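Local structure of Endonuclease/exonuclease/phosphatase (Beutenbergia cavernae DSM 12333, 4RUW) at residues V58-I63 with V91-E96. The protein belongs to the endonuclease/exonuclease/phosphatase family, with a DNase I-like domain followed by an Ig-like domain, and carries a bound zinc ion. Sequence-based numbering, arbitrary orientation.
Sequences VMTWNI and VVVLNE
M59 and W61 exchange backbone hydrogen bonds with V91, V93 and N95 in parallel register: M59 N to V91 O (3.0 Å), V93 N to M59 O, W61 N to V93 O, and N95 N to W61 O. I63 N to N95 O (3.0 Å) extends the ladder one residue past the end of strand 55-62. The W61 N bond is the most bent, 144° at the hydrogen.

Apolar packing fills the face that helix 77-87 covers. With CG anti to the backbone N (chi1 177°), the extended M59 chain runs alongside V92, CG to CG2 3.8 Å. Further on, I63 CG2 lies over the rim of one face of the W61 ring and also meets L94 CD2 at 3.8 Å, while W61 NE1 bonds H321 O.

The opposite face is valine-lined around V58, V91 and V93 and becomes polar from T60 toward N62 and N95. A water accepts from T60 OG1 (2.8 Å) and donates to N95 OD1 (2.9 Å). The N62 and N95 amides stand nearly perpendicular, 86° between planes, and both bond D235: N62 ND2 its carboxylate, N95 OD1 its backbone N. N95 ND2 reaches N149.

Strands 55-62 and 91-98, joined through helix 77-87, form a beta-alpha-beta crossover within one sheet of the DNase I-like sandwich, with N62 and N95 paired across the parallel strands.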
loop_
_atom_site.group_PDB
_atom_site.type_symbol
_atom_site.label_atom_id
_atom_site.label_comp_id
_atom_site.label_asym_id
_atom_site.label_seq_id
_atom_site.Cartn_x
_atom_site.Cartn_y
_atom_site.Cartn_z
ATOM N N VAL A 58 2.111 10.796 -4.559
ATOM C CA VAL A 58 2.984 9.787 -3.981
ATOM C C VAL A 58 3.093 8.639 -4.958
ATOM O O VAL A 58 2.077 8.111 -5.424
ATOM C CB VAL A 58 2.407 9.245 -2.655
ATOM C CG1 VAL A 58 3.280 8.114 -2.102
ATOM C CG2 VAL A 58 2.270 10.368 -1.655
HETATM N N MSE A 59 4.325 8.254 -5.257
HETATM C CA MSE A 59 4.577 7.150 -6.159
HETATM C C MSE A 59 5.322 6.047 -5.432
HETATM O O MSE A 59 6.159 6.322 -4.569
HETATM C CB MSE A 59 5.407 7.662 -7.329
HETATM C CG MSE A 59 5.816 6.603 -8.355
HETATM SE SE MSE A 59 6.746 7.338 -9.886
HETATM C CE MSE A 59 6.732 5.731 -10.994
ATOM N N THR A 60 5.008 4.799 -5.764
ATOM C CA THR A 60 5.822 3.677 -5.313
ATOM C C THR A 60 6.192 2.797 -6.500
ATOM O O THR A 60 5.383 2.609 -7.414
ATOM C CB THR A 60 5.129 2.844 -4.191
ATOM O OG1 THR A 60 6.060 1.903 -3.639
ATOM C CG2 THR A 60 3.915 2.098 -4.707
ATOM N N TRP A 61 7.404 2.253 -6.487
ATOM C CA TRP A 61 7.857 1.452 -7.610
ATOM C C TRP A 61 8.945 0.481 -7.206
ATOM O O TRP A 61 9.984 0.881 -6.681
ATOM C CB TRP A 61 8.409 2.367 -8.707
ATOM C CG TRP A 61 8.504 1.772 -10.079
ATOM C CD1 TRP A 61 8.019 0.561 -10.508
ATOM C CD2 TRP A 61 9.122 2.380 -11.223
ATOM N NE1 TRP A 61 8.304 0.388 -11.849
ATOM C CE2 TRP A 61 8.976 1.494 -12.307
ATOM C CE3 TRP A 61 9.785 3.595 -11.435
ATOM C CZ2 TRP A 61 9.462 1.786 -13.581
ATOM C CZ3 TRP A 61 10.267 3.881 -12.691
ATOM C CH2 TRP A 61 10.106 2.979 -13.750
ATOM N N ASN A 62 8.725 -0.797 -7.494
ATOM C CA ASN A 62 9.776 -1.794 -7.405
ATOM C C ASN A 62 10.513 -1.745 -8.737
ATOM O O ASN A 62 9.948 -2.103 -9.773
ATOM C CB ASN A 62 9.161 -3.167 -7.152
ATOM C CG ASN A 62 10.196 -4.275 -7.075
ATOM O OD1 ASN A 62 11.242 -4.219 -7.722
ATOM N ND2 ASN A 62 9.902 -5.303 -6.280
ATOM N N ILE A 63 11.751 -1.261 -8.713
ATOM C CA ILE A 63 12.469 -0.972 -9.948
ATOM C C ILE A 63 13.338 -2.117 -10.457
ATOM O O ILE A 63 14.017 -1.956 -11.474
ATOM C CB ILE A 63 13.335 0.312 -9.838
ATOM C CG1 ILE A 63 14.520 0.121 -8.872
ATOM C CG2 ILE A 63 12.467 1.502 -9.460
ATOM C CD1 ILE A 63 15.604 1.186 -9.019
ATOM N N VAL A 91 6.863 12.745 -3.657
ATOM C CA VAL A 91 7.655 11.764 -2.929
ATOM C C VAL A 91 7.537 10.446 -3.667
ATOM O O VAL A 91 6.441 10.075 -4.122
ATOM C CB VAL A 91 7.150 11.572 -1.484
ATOM C CG1 VAL A 91 7.998 10.546 -0.752
ATOM C CG2 VAL A 91 7.179 12.880 -0.741
ATOM N N VAL A 92 8.659 9.749 -3.809
ATOM C CA VAL A 92 8.635 8.424 -4.405
ATOM C C VAL A 92 9.349 7.415 -3.508
ATOM O O VAL A 92 10.406 7.694 -2.943
ATOM C CB VAL A 92 9.179 8.412 -5.865
ATOM C CG1 VAL A 92 10.602 8.920 -5.925
ATOM C CG2 VAL A 92 9.086 7.019 -6.462
ATOM N N VAL A 93 8.723 6.254 -3.368
ATOM C CA VAL A 93 9.267 5.113 -2.659
ATOM C C VAL A 93 9.729 4.113 -3.710
ATOM O O VAL A 93 8.968 3.773 -4.621
ATOM C CB VAL A 93 8.186 4.478 -1.760
ATOM C CG1 VAL A 93 8.619 3.091 -1.301
ATOM C CG2 VAL A 93 7.865 5.406 -0.584
ATOM N N LEU A 94 10.980 3.671 -3.604
ATOM C CA LEU A 94 11.538 2.686 -4.521
ATOM C C LEU A 94 11.954 1.428 -3.771
ATOM O O LEU A 94 12.562 1.503 -2.698
ATOM C CB LEU A 94 12.752 3.254 -5.246
ATOM C CG LEU A 94 12.520 4.542 -6.031
ATOM C CD1 LEU A 94 13.831 5.057 -6.625
ATOM C CD2 LEU A 94 11.467 4.358 -7.115
ATOM N N ASN A 95 11.612 0.272 -4.337
ATOM C CA ASN A 95 12.092 -1.016 -3.845
ATOM C C ASN A 95 13.112 -1.596 -4.818
ATOM O O ASN A 95 13.100 -1.252 -6.016
ATOM C CB ASN A 95 10.945 -2.030 -3.699
ATOM C CG ASN A 95 9.787 -1.522 -2.844
ATOM O OD1 ASN A 95 8.630 -1.697 -3.213
ATOM N ND2 ASN A 95 10.086 -0.940 -1.688
ATOM N N GLU A 96 13.973 -2.478 -4.320
ATOM C CA GLU A 96 14.974 -3.167 -5.133
ATOM C C GLU A 96 15.985 -2.200 -5.742
ATOM O O GLU A 96 16.253 -2.223 -6.943
ATOM C CB GLU A 96 14.316 -4.034 -6.204
ATOM C CG GLU A 96 13.569 -5.227 -5.640
ATOM C CD GLU A 96 14.489 -6.177 -4.895
ATOM O OE1 GLU A 96 15.396 -6.748 -5.536
ATOM O OE2 GLU A 96 14.313 -6.343 -3.669
HETATM O O HOH W 1 6.533 -0.583 -4.824
#